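Local coordinates for putative lipoprotein YcdA (Bacillus subtilis subsp. subtilis str. 168, PDB 4R4G), which is a putative membrane-attached lipoprotein of unknown function, built from an Ig-like domain and a helix-rich second domain joined by a kinked helix, at residues I14-Y24 and K104-P114; A238-S246 and E318-E326. One frame throughout, in Å; residues are numbered along the deposited sequence. Where two conformers were deposited one is given.

Contact 1 of 2, residues I14-Y24 and K104-P114; sequences IAQVKIKDVSY and KGKQYELNYTP
Val-17 and Tyr-112, like Ile-19 and Leu-110, meet between two facing sheets, the sandwich packing of the Ig-like fold, while Tyr-24 meets the loop 104-106 leading into strand 107-112. Strands 16-24 and 107-112 belong to different sheets; their axes pass 9.6 Å apart and run 150° from parallel, so side chains rather than backbone bonds fill the space between them. Val-17 brings CG2 to CD2 on the Tyr-112 ring, while Ala-15 CB sits at that ring's edge, 3.8 Å from CE2. With CG anti to the backbone N (chi1 170°), Tyr-112 presents its CD2-CE2 bond to both residues. Further along, Ile-19 and Leu-110 point in opposite senses and overlap only at their methyl tips, Ile-19 CD1 lying 3.9 Å from Leu-110 CD2. At the far end Ile-14 lays CD1 across the Pro-114 ring at CG.

The other end adds a polar contact. Lys-104 sets CG over one face of the Tyr-24 ring, 4.2 Å from its centroid, a CH-pi contact made by the aliphatic part of the lysine. The hydroxyl of the same tyrosine accepts a bond from Gly-105 N, 2.8 Å from Tyr-24 OH. Tyr-108 OH lies at the edge of the Tyr-24 ring, in its plane.

A second shell sets these groups in place. Val-17 and Ile-19 also rest on Phe-127 of strand 125-130, and Phe-62 meets the Tyr-112 ring. Tyr-24 OH has a further hydrogen bond to Gly-131 O, and Ile-136 and Ala-140 of helix 134-141 pack on its side chain. Tyr-108 OH, which bonds to Asp-103 O, also accepts a nearly straight bond from Lys-106 N, 3.1 Å long with an angle of 169° at the hydrogen.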
loop_
_atom_site.group_PDB
_atom_site.type_symbol
_atom_site.label_atom_id
_atom_site.label_comp_id
_atom_site.label_asym_id
_atom_site.label_seq_id
_atom_site.Cartn_x
_atom_site.Cartn_y
_atom_site.Cartn_z
ATOM N N ILE A 14 -14.061 -40.198 11.280
ATOM C CA ILE A 14 -14.992 -39.723 10.255
ATOM C C ILE A 14 -14.389 -38.676 9.292
ATOM O O ILE A 14 -14.883 -38.577 8.170
ATOM C CB ILE A 14 -16.347 -39.250 10.839
ATOM C CG1 ILE A 14 -16.271 -37.899 11.526
ATOM C CG2 ILE A 14 -17.013 -40.325 11.719
ATOM C CD1 ILE A 14 -17.579 -37.293 11.570
ATOM N N ALA A 15 -13.331 -37.935 9.683
ATOM C CA ALA A 15 -12.696 -36.963 8.779
ATOM C C ALA A 15 -11.204 -36.790 9.061
ATOM O O ALA A 15 -10.755 -37.045 10.177
ATOM C CB ALA A 15 -13.394 -35.616 8.865
ATOM N N GLN A 16 -10.437 -36.367 8.037
ATOM C CA GLN A 16 -9.007 -36.091 8.156
ATOM C C GLN A 16 -8.741 -34.662 7.701
ATOM O O GLN A 16 -9.088 -34.294 6.575
ATOM C CB GLN A 16 -8.140 -37.095 7.370
ATOM C CG GLN A 16 -6.628 -36.839 7.533
ATOM C CD GLN A 16 -5.757 -37.448 6.462
ATOM O OE1 GLN A 16 -4.922 -38.323 6.736
ATOM N NE2 GLN A 16 -5.891 -36.965 5.230
ATOM N N VAL A 17 -8.126 -33.854 8.577
ATOM C CA VAL A 17 -7.848 -32.462 8.253
ATOM C C VAL A 17 -6.348 -32.256 8.149
ATOM O O VAL A 17 -5.592 -32.705 9.008
ATOM C CB VAL A 17 -8.501 -31.495 9.276
ATOM C CG1 VAL A 17 -8.325 -30.038 8.866
ATOM C CG2 VAL A 17 -9.974 -31.818 9.460
ATOM N N LYS A 18 -5.933 -31.581 7.083
ATOM C CA LYS A 18 -4.547 -31.245 6.818
ATOM C C LYS A 18 -4.449 -29.755 6.645
ATOM O O LYS A 18 -5.223 -29.186 5.876
ATOM C CB LYS A 18 -4.025 -31.964 5.549
ATOM C CG LYS A 18 -4.424 -33.444 5.418
ATOM C CD LYS A 18 -3.703 -34.155 4.266
ATOM C CE LYS A 18 -4.657 -34.667 3.214
ATOM N NZ LYS A 18 -4.238 -35.994 2.692
ATOM N N ILE A 19 -3.514 -29.112 7.346
ATOM C CA ILE A 19 -3.286 -27.689 7.187
ATOM C C ILE A 19 -2.165 -27.522 6.163
ATOM O O ILE A 19 -0.993 -27.769 6.472
ATOM C CB ILE A 19 -2.977 -26.992 8.520
ATOM C CG1 ILE A 19 -4.118 -27.193 9.512
ATOM C CG2 ILE A 19 -2.675 -25.525 8.270
ATOM C CD1 ILE A 19 -3.912 -26.560 10.767
ATOM N N LYS A 20 -2.530 -27.130 4.941
ATOM C CA LYS A 20 -1.598 -27.000 3.832
ATOM C C LYS A 20 -0.745 -25.728 3.923
ATOM O O LYS A 20 0.434 -25.796 3.579
ATOM C CB LYS A 20 -2.329 -27.094 2.481
ATOM C CG LYS A 20 -3.051 -28.429 2.293
ATOM C CD LYS A 20 -3.142 -28.848 0.823
ATOM C CE LYS A 20 -3.383 -30.342 0.682
ATOM N NZ LYS A 20 -3.637 -30.761 -0.723
ATOM N N ASP A 21 -1.297 -24.584 4.385
ATOM C CA ASP A 21 -0.534 -23.321 4.487
ATOM C C ASP A 21 -1.110 -22.372 5.561
ATOM O O ASP A 21 -2.303 -22.452 5.853
ATOM C CB ASP A 21 -0.519 -22.610 3.119
ATOM C CG ASP A 21 0.454 -21.453 3.030
ATOM O OD1 ASP A 21 1.674 -21.710 2.966
ATOM O OD2 ASP A 21 -0.006 -20.283 3.055
ATOM N N VAL A 22 -0.265 -21.483 6.152
ATOM C CA VAL A 22 -0.652 -20.485 7.168
ATOM C C VAL A 22 0.101 -19.184 6.892
ATOM O O VAL A 22 1.336 -19.147 6.954
ATOM C CB VAL A 22 -0.449 -20.942 8.643
ATOM C CG1 VAL A 22 -0.766 -19.819 9.620
ATOM C CG2 VAL A 22 -1.294 -22.169 8.980
ATOM N N SER A 23 -0.637 -18.107 6.625
ATOM C CA SER A 23 -0.023 -16.817 6.364
ATOM C C SER A 23 -0.862 -15.684 6.903
ATOM O O SER A 23 -2.058 -15.850 7.145
ATOM C CB SER A 23 0.186 -16.628 4.866
ATOM O OG SER A 23 -1.047 -16.596 4.171
ATOM N N TYR A 24 -0.222 -14.533 7.103
ATOM C CA TYR A 24 -0.870 -13.289 7.501
ATOM C C TYR A 24 -1.257 -12.540 6.246
ATOM O O TYR A 24 -0.501 -12.524 5.249
ATOM C CB TYR A 24 0.052 -12.419 8.369
ATOM C CG TYR A 24 0.362 -12.977 9.737
ATOM C CD1 TYR A 24 -0.620 -13.032 10.727
ATOM C CD2 TYR A 24 1.656 -13.357 10.079
ATOM C CE1 TYR A 24 -0.327 -13.498 12.009
ATOM C CE2 TYR A 24 1.960 -13.824 11.360
ATOM C CZ TYR A 24 0.961 -13.899 12.320
ATOM O OH TYR A 24 1.248 -14.351 13.581
ATOM N N LYS A 104 -1.312 -10.098 15.273
ATOM C CA LYS A 104 -0.066 -10.708 14.763
ATOM C C LYS A 104 0.797 -11.300 15.879
ATOM O O LYS A 104 0.948 -10.683 16.942
ATOM C CB LYS A 104 0.749 -9.639 13.977
ATOM C CG LYS A 104 2.037 -10.101 13.256
ATOM C CD LYS A 104 2.912 -8.874 12.887
ATOM C CE LYS A 104 4.282 -9.202 12.319
ATOM N NZ LYS A 104 5.080 -7.982 11.996
ATOM N N GLY A 105 1.361 -12.475 15.590
ATOM C CA GLY A 105 2.311 -13.180 16.438
ATOM C C GLY A 105 1.774 -13.780 17.717
ATOM O O GLY A 105 2.507 -13.843 18.704
ATOM N N LYS A 106 0.522 -14.275 17.716
ATOM C CA LYS A 106 0.002 -14.885 18.933
ATOM C C LYS A 106 -0.052 -16.418 18.793
ATOM O O LYS A 106 0.453 -16.974 17.804
ATOM C CB LYS A 106 -1.362 -14.292 19.322
ATOM C CG LYS A 106 -1.354 -12.780 19.618
ATOM C CD LYS A 106 -0.421 -12.307 20.757
ATOM C CE LYS A 106 -0.515 -10.812 21.025
ATOM N NZ LYS A 106 0.510 -10.338 22.011
ATOM N N GLN A 107 -0.593 -17.098 19.815
ATOM C CA GLN A 107 -0.717 -18.552 19.802
ATOM C C GLN A 107 -2.136 -18.917 19.418
ATOM O O GLN A 107 -3.076 -18.643 20.164
ATOM C CB GLN A 107 -0.293 -19.167 21.142
ATOM C CG GLN A 107 1.190 -18.946 21.468
ATOM C CD GLN A 107 2.115 -19.292 20.315
ATOM O OE1 GLN A 107 2.109 -20.417 19.795
ATOM N NE2 GLN A 107 2.910 -18.317 19.870
ATOM N N TYR A 108 -2.302 -19.452 18.206
ATOM C CA TYR A 108 -3.623 -19.793 17.699
ATOM C C TYR A 108 -3.906 -21.279 17.844
ATOM O O TYR A 108 -3.003 -22.087 18.080
ATOM C CB TYR A 108 -3.820 -19.321 16.236
ATOM C CG TYR A 108 -3.244 -17.938 15.982
ATOM C CD1 TYR A 108 -3.795 -16.806 16.590
ATOM C CD2 TYR A 108 -2.124 -17.764 15.172
ATOM C CE1 TYR A 108 -3.236 -15.541 16.405
ATOM C CE2 TYR A 108 -1.573 -16.498 14.960
ATOM C CZ TYR A 108 -2.132 -15.391 15.579
ATOM O OH TYR A 108 -1.581 -14.150 15.390
ATOM N N GLU A 109 -5.199 -21.601 17.813
ATOM C CA GLU A 109 -5.727 -22.930 17.881
ATOM C C GLU A 109 -6.879 -23.001 16.919
ATOM O O GLU A 109 -7.834 -22.242 17.051
ATOM C CB GLU A 109 -6.126 -23.306 19.300
ATOM C CG GLU A 109 -6.671 -24.723 19.392
ATOM C CD GLU A 109 -6.851 -25.305 20.779
ATOM O OE1 GLU A 109 -5.835 -25.709 21.394
ATOM O OE2 GLU A 109 -8.022 -25.436 21.209
ATOM N N LEU A 110 -6.748 -23.861 15.895
ATOM C CA LEU A 110 -7.773 -24.099 14.901
ATOM C C LEU A 110 -8.499 -25.364 15.281
ATOM O O LEU A 110 -7.844 -26.386 15.490
ATOM C CB LEU A 110 -7.160 -24.208 13.492
ATOM C CG LEU A 110 -8.132 -24.430 12.327
ATOM C CD1 LEU A 110 -8.814 -23.156 11.943
ATOM C CD2 LEU A 110 -7.408 -24.963 11.118
ATOM N N ASN A 111 -9.844 -25.292 15.404
ATOM C CA ASN A 111 -10.666 -26.467 15.725
ATOM C C ASN A 111 -11.595 -26.744 14.573
ATOM O O ASN A 111 -12.119 -25.815 13.967
ATOM C CB ASN A 111 -11.464 -26.330 17.042
ATOM C CG ASN A 111 -12.249 -27.597 17.434
ATOM O OD1 ASN A 111 -11.676 -28.629 17.831
ATOM N ND2 ASN A 111 -13.577 -27.565 17.301
ATOM N N TYR A 112 -11.760 -28.045 14.235
ATOM C CA TYR A 112 -12.638 -28.539 13.174
ATOM C C TYR A 112 -13.622 -29.501 13.775
ATOM O O TYR A 112 -13.200 -30.475 14.401
ATOM C CB TYR A 112 -11.884 -29.206 12.018
ATOM C CG TYR A 112 -12.810 -29.928 11.053
ATOM C CD1 TYR A 112 -13.727 -29.224 10.272
ATOM C CD2 TYR A 112 -12.803 -31.316 10.954
ATOM C CE1 TYR A 112 -14.566 -29.883 9.369
ATOM C CE2 TYR A 112 -13.663 -31.987 10.082
ATOM C CZ TYR A 112 -14.543 -31.268 9.288
ATOM O OH TYR A 112 -15.405 -31.938 8.443
ATOM N N THR A 113 -14.935 -29.227 13.594
ATOM C CA THR A 113 -16.019 -30.080 14.071
ATOM C C THR A 113 -16.813 -30.500 12.834
ATOM O O THR A 113 -17.543 -29.687 12.247
ATOM C CB THR A 113 -16.852 -29.419 15.197
ATOM O OG1 THR A 113 -16.026 -29.265 16.357
ATOM C CG2 THR A 113 -18.082 -30.244 15.585
ATOM N N PRO A 114 -16.641 -31.778 12.423
ATOM C CA PRO A 114 -17.350 -32.284 11.227
ATOM C C PRO A 114 -18.867 -32.272 11.381
ATOM O O PRO A 114 -19.374 -32.426 12.492
ATOM C CB PRO A 114 -16.823 -33.713 11.071
ATOM C CG PRO A 114 -16.331 -34.084 12.421
ATOM C CD PRO A 114 -15.789 -32.825 13.021
#

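Contact 2 of 2, residues A238-S246 and E318-E326; sequences ATVKPVDAS and ELVEAFIKE
Phe-323 O and Val-243 N join where the chain, having just left a helix, becomes the last strand of the protein, and the pairing is parallel within a sheet whose other pairs are antiparallel. A type I turn from Glu-321 to Ile-324 makes the change of direction. Three backbone bonds then follow in ladder order: Val-243 N to Phe-323 O at 3.0 Å, Lys-325 N to Val-243 O, and Ala-245 N to Lys-325 O at 2.9 Å.

Before the ladder, the contact is apolar. Val-240 places CG1 over the centre of the Phe-323 ring, 3.7 Å from the centroid and only 8° off its normal, a CH-pi contact. Although CB of Phe-323 points away from the strand, chi1 of -82° swings the ring back beneath the valine. With an alanine in place of Phe-323, the Val-240 methyls would probably lose their aromatic floor, and a gap is likely to open toward Leu-216 and Ile-222, which also touch the ring. Leu-319 CD1 extends the apolar layer to Ala-238 CB, at 3.7 Å. On the other flank Pro-242 CG packs on Lys-325 CB, while that lysine's NZ goes to Ser-291 OG.

Where the ladder ends, Asp-244 OD1 reaches on to Ser-246, accepting from its N and, at 2.7 Å, from its OG, both from the same face of the carboxylate; the first bond makes an Asx turn. The chemistry thus divides: the backbone ladder fixes the register of the C-terminal strand, and apolar contacts seat Leu-319 of the helix and Phe-323 of the turn against strand 238-241.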
loop_
_atom_site.group_PDB
_atom_site.type_symbol
_atom_site.label_atom_id
_atom_site.label_comp_id
_atom_site.label_asym_id
_atom_site.label_seq_id
_atom_site.Cartn_x
_atom_site.Cartn_y
_atom_site.Cartn_z
ATOM N N ALA A 238 -1.437 7.005 1.411
ATOM C CA ALA A 238 -0.342 7.959 1.575
ATOM C C ALA A 238 -0.801 9.145 2.390
ATOM O O ALA A 238 -1.753 9.827 2.009
ATOM C CB ALA A 238 0.161 8.407 0.223
ATOM N N THR A 239 -0.174 9.355 3.548
ATOM C CA THR A 239 -0.533 10.479 4.399
ATOM C C THR A 239 0.582 11.466 4.193
ATOM O O THR A 239 1.744 11.202 4.531
ATOM C CB THR A 239 -0.815 10.036 5.850
ATOM O OG1 THR A 239 -1.835 9.004 5.864
ATOM C CG2 THR A 239 -1.218 11.201 6.736
ATOM N N VAL A 240 0.237 12.579 3.559
ATOM C CA VAL A 240 1.215 13.551 3.153
ATOM C C VAL A 240 1.101 14.851 3.919
ATOM O O VAL A 240 0.021 15.450 3.961
ATOM C CB VAL A 240 1.067 13.803 1.615
ATOM C CG1 VAL A 240 1.962 14.956 1.131
ATOM C CG2 VAL A 240 1.330 12.528 0.803
ATOM N N LYS A 241 2.255 15.295 4.491
ATOM C CA LYS A 241 2.446 16.579 5.156
ATOM C C LYS A 241 2.964 17.521 4.058
ATOM O O LYS A 241 4.092 17.312 3.594
ATOM C CB LYS A 241 3.439 16.425 6.334
ATOM C CG LYS A 241 3.748 17.714 7.112
ATOM C CD LYS A 241 4.704 17.474 8.306
ATOM C CE LYS A 241 6.168 17.326 7.923
ATOM N NZ LYS A 241 7.008 16.903 9.072
ATOM N N PRO A 242 2.163 18.475 3.537
ATOM C CA PRO A 242 2.667 19.300 2.437
ATOM C C PRO A 242 3.534 20.463 2.863
ATOM O O PRO A 242 3.526 20.833 4.031
ATOM C CB PRO A 242 1.385 19.832 1.791
ATOM C CG PRO A 242 0.414 19.896 2.883
ATOM C CD PRO A 242 0.777 18.848 3.896
ATOM N N VAL A 243 4.246 21.062 1.897
ATOM C CA VAL A 243 4.983 22.286 2.100
ATOM C C VAL A 243 3.875 23.370 2.064
ATOM O O VAL A 243 2.973 23.283 1.223
ATOM C CB VAL A 243 6.111 22.461 1.013
ATOM C CG1 VAL A 243 6.539 23.899 0.848
ATOM C CG2 VAL A 243 7.329 21.600 1.312
ATOM N N ASP A 244 3.892 24.332 3.010
ATOM C CA ASP A 244 2.907 25.417 3.013
ATOM C C ASP A 244 3.435 26.551 2.151
ATOM O O ASP A 244 4.248 27.350 2.607
ATOM C CB ASP A 244 2.562 25.892 4.440
ATOM C CG ASP A 244 1.521 27.003 4.512
ATOM O OD1 ASP A 244 0.834 27.249 3.495
ATOM O OD2 ASP A 244 1.383 27.616 5.591
ATOM N N ALA A 245 2.972 26.598 0.898
ATOM C CA ALA A 245 3.380 27.572 -0.113
ATOM C C ALA A 245 2.423 28.754 -0.177
ATOM O O ALA A 245 2.462 29.536 -1.143
ATOM C CB ALA A 245 3.474 26.902 -1.472
ATOM N N SER A 246 1.609 28.924 0.881
ATOM C CA SER A 246 0.636 30.009 0.976
ATOM C C SER A 246 1.297 31.352 0.788
ATOM O O SER A 246 0.752 32.194 0.076
ATOM C CB SER A 246 -0.117 29.963 2.304
ATOM O OG SER A 246 0.756 29.925 3.422
ATOM N N GLU A 318 -3.152 13.216 -7.919
ATOM C CA GLU A 318 -3.660 13.629 -6.615
ATOM C C GLU A 318 -2.611 13.472 -5.548
ATOM O O GLU A 318 -2.592 14.257 -4.605
ATOM C CB GLU A 318 -4.863 12.776 -6.252
ATOM C CG GLU A 318 -6.125 13.573 -6.000
ATOM C CD GLU A 318 -7.380 12.737 -6.132
ATOM O OE1 GLU A 318 -7.499 11.722 -5.406
ATOM O OE2 GLU A 318 -8.227 13.083 -6.989
ATOM N N LEU A 319 -1.758 12.442 -5.674
ATOM C CA LEU A 319 -0.678 12.186 -4.734
ATOM C C LEU A 319 0.367 13.310 -4.877
ATOM O O LEU A 319 0.732 13.949 -3.879
ATOM C CB LEU A 319 -0.080 10.796 -4.994
ATOM C CG LEU A 319 1.248 10.452 -4.303
ATOM C CD1 LEU A 319 1.076 10.291 -2.781
ATOM C CD2 LEU A 319 1.893 9.227 -4.954
ATOM N N VAL A 320 0.775 13.595 -6.130
ATOM C CA VAL A 320 1.741 14.644 -6.459
ATOM C C VAL A 320 1.201 16.011 -5.994
ATOM O O VAL A 320 1.937 16.738 -5.332
ATOM C CB VAL A 320 2.081 14.621 -7.968
ATOM C CG1 VAL A 320 3.029 15.746 -8.346
ATOM C CG2 VAL A 320 2.677 13.275 -8.369
ATOM N N GLU A 321 -0.091 16.316 -6.258
ATOM C CA GLU A 321 -0.738 17.584 -5.872
ATOM C C GLU A 321 -0.814 17.764 -4.362
ATOM O O GLU A 321 -0.895 18.895 -3.889
ATOM C CB GLU A 321 -2.164 17.680 -6.449
ATOM C CG GLU A 321 -2.236 18.021 -7.930
ATOM C CD GLU A 321 -3.590 17.855 -8.607
ATOM O OE1 GLU A 321 -4.487 17.197 -8.026
ATOM O OE2 GLU A 321 -3.739 18.357 -9.746
ATOM N N ALA A 322 -0.828 16.654 -3.608
ATOM C CA ALA A 322 -0.947 16.652 -2.144
ATOM C C ALA A 322 0.315 17.151 -1.424
ATOM O O ALA A 322 0.253 17.384 -0.213
ATOM C CB ALA A 322 -1.282 15.248 -1.655
ATOM N N PHE A 323 1.447 17.295 -2.146
ATOM C CA PHE A 323 2.728 17.680 -1.557
ATOM C C PHE A 323 2.909 19.180 -1.374
ATOM O O PHE A 323 3.793 19.585 -0.621
ATOM C CB PHE A 323 3.875 17.091 -2.375
ATOM C CG PHE A 323 4.144 15.654 -1.988
ATOM C CD1 PHE A 323 3.448 14.612 -2.590
ATOM C CD2 PHE A 323 5.043 15.345 -0.969
ATOM C CE1 PHE A 323 3.656 13.294 -2.194
ATOM C CE2 PHE A 323 5.255 14.024 -0.584
ATOM C CZ PHE A 323 4.579 13.008 -1.219
ATOM N N ILE A 324 2.072 20.002 -2.022
ATOM C CA ILE A 324 2.141 21.454 -1.927
ATOM C C ILE A 324 0.752 22.012 -1.649
ATOM O O ILE A 324 -0.165 21.844 -2.454
ATOM C CB ILE A 324 2.779 22.107 -3.192
ATOM C CG1 ILE A 324 4.253 21.676 -3.380
ATOM C CG2 ILE A 324 2.651 23.651 -3.150
ATOM C CD1 ILE A 324 4.855 21.984 -4.761
ATOM N N LYS A 325 0.625 22.681 -0.495
ATOM C CA LYS A 325 -0.576 23.378 -0.027
ATOM C C LYS A 325 -0.445 24.832 -0.422
ATOM O O LYS A 325 0.627 25.407 -0.258
ATOM C CB LYS A 325 -0.738 23.226 1.508
ATOM C CG LYS A 325 -2.014 23.857 2.094
ATOM C CD LYS A 325 -2.299 23.349 3.510
ATOM C CE LYS A 325 -3.278 24.198 4.288
ATOM N NZ LYS A 325 -3.291 23.834 5.735
ATOM N N GLU A 326 -1.515 25.425 -0.945
ATOM C CA GLU A 326 -1.501 26.831 -1.347
ATOM C C GLU A 326 -2.374 27.684 -0.399
ATOM O O GLU A 326 -3.101 27.114 0.451
ATOM C CB GLU A 326 -1.964 26.977 -2.802
ATOM C CG GLU A 326 -1.144 26.157 -3.783
ATOM C CD GLU A 326 -1.444 26.435 -5.242
ATOM O OE1 GLU A 326 -1.177 27.570 -5.708
ATOM O OE2 GLU A 326 -1.926 25.506 -5.930
ATOM O OXT GLU A 326 -2.299 28.929 -0.481
#

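In the fold
From the N terminus, strand 16-25 runs early in the Ig-like domain, and contact 1 closes a loop of 79 residues, strand-rich and without helix, when 104-114 returns in the facing sheet. The chain then passes through helix 134-141 and the following helices into the second domain. There contact 2 closes another loop, of 71 residues, nearly half of them helical, as 318-326 brings the C terminus back to strand 233-244. The loops are in series, neither nested nor crossed. Contacts 1 and 2 have their centres about 46 Å apart, on opposite sides of the chain's centre. Contact 1 joins two sheets face to face, whereas contact 2 adds a short parallel strand and the turn before it to one sheet.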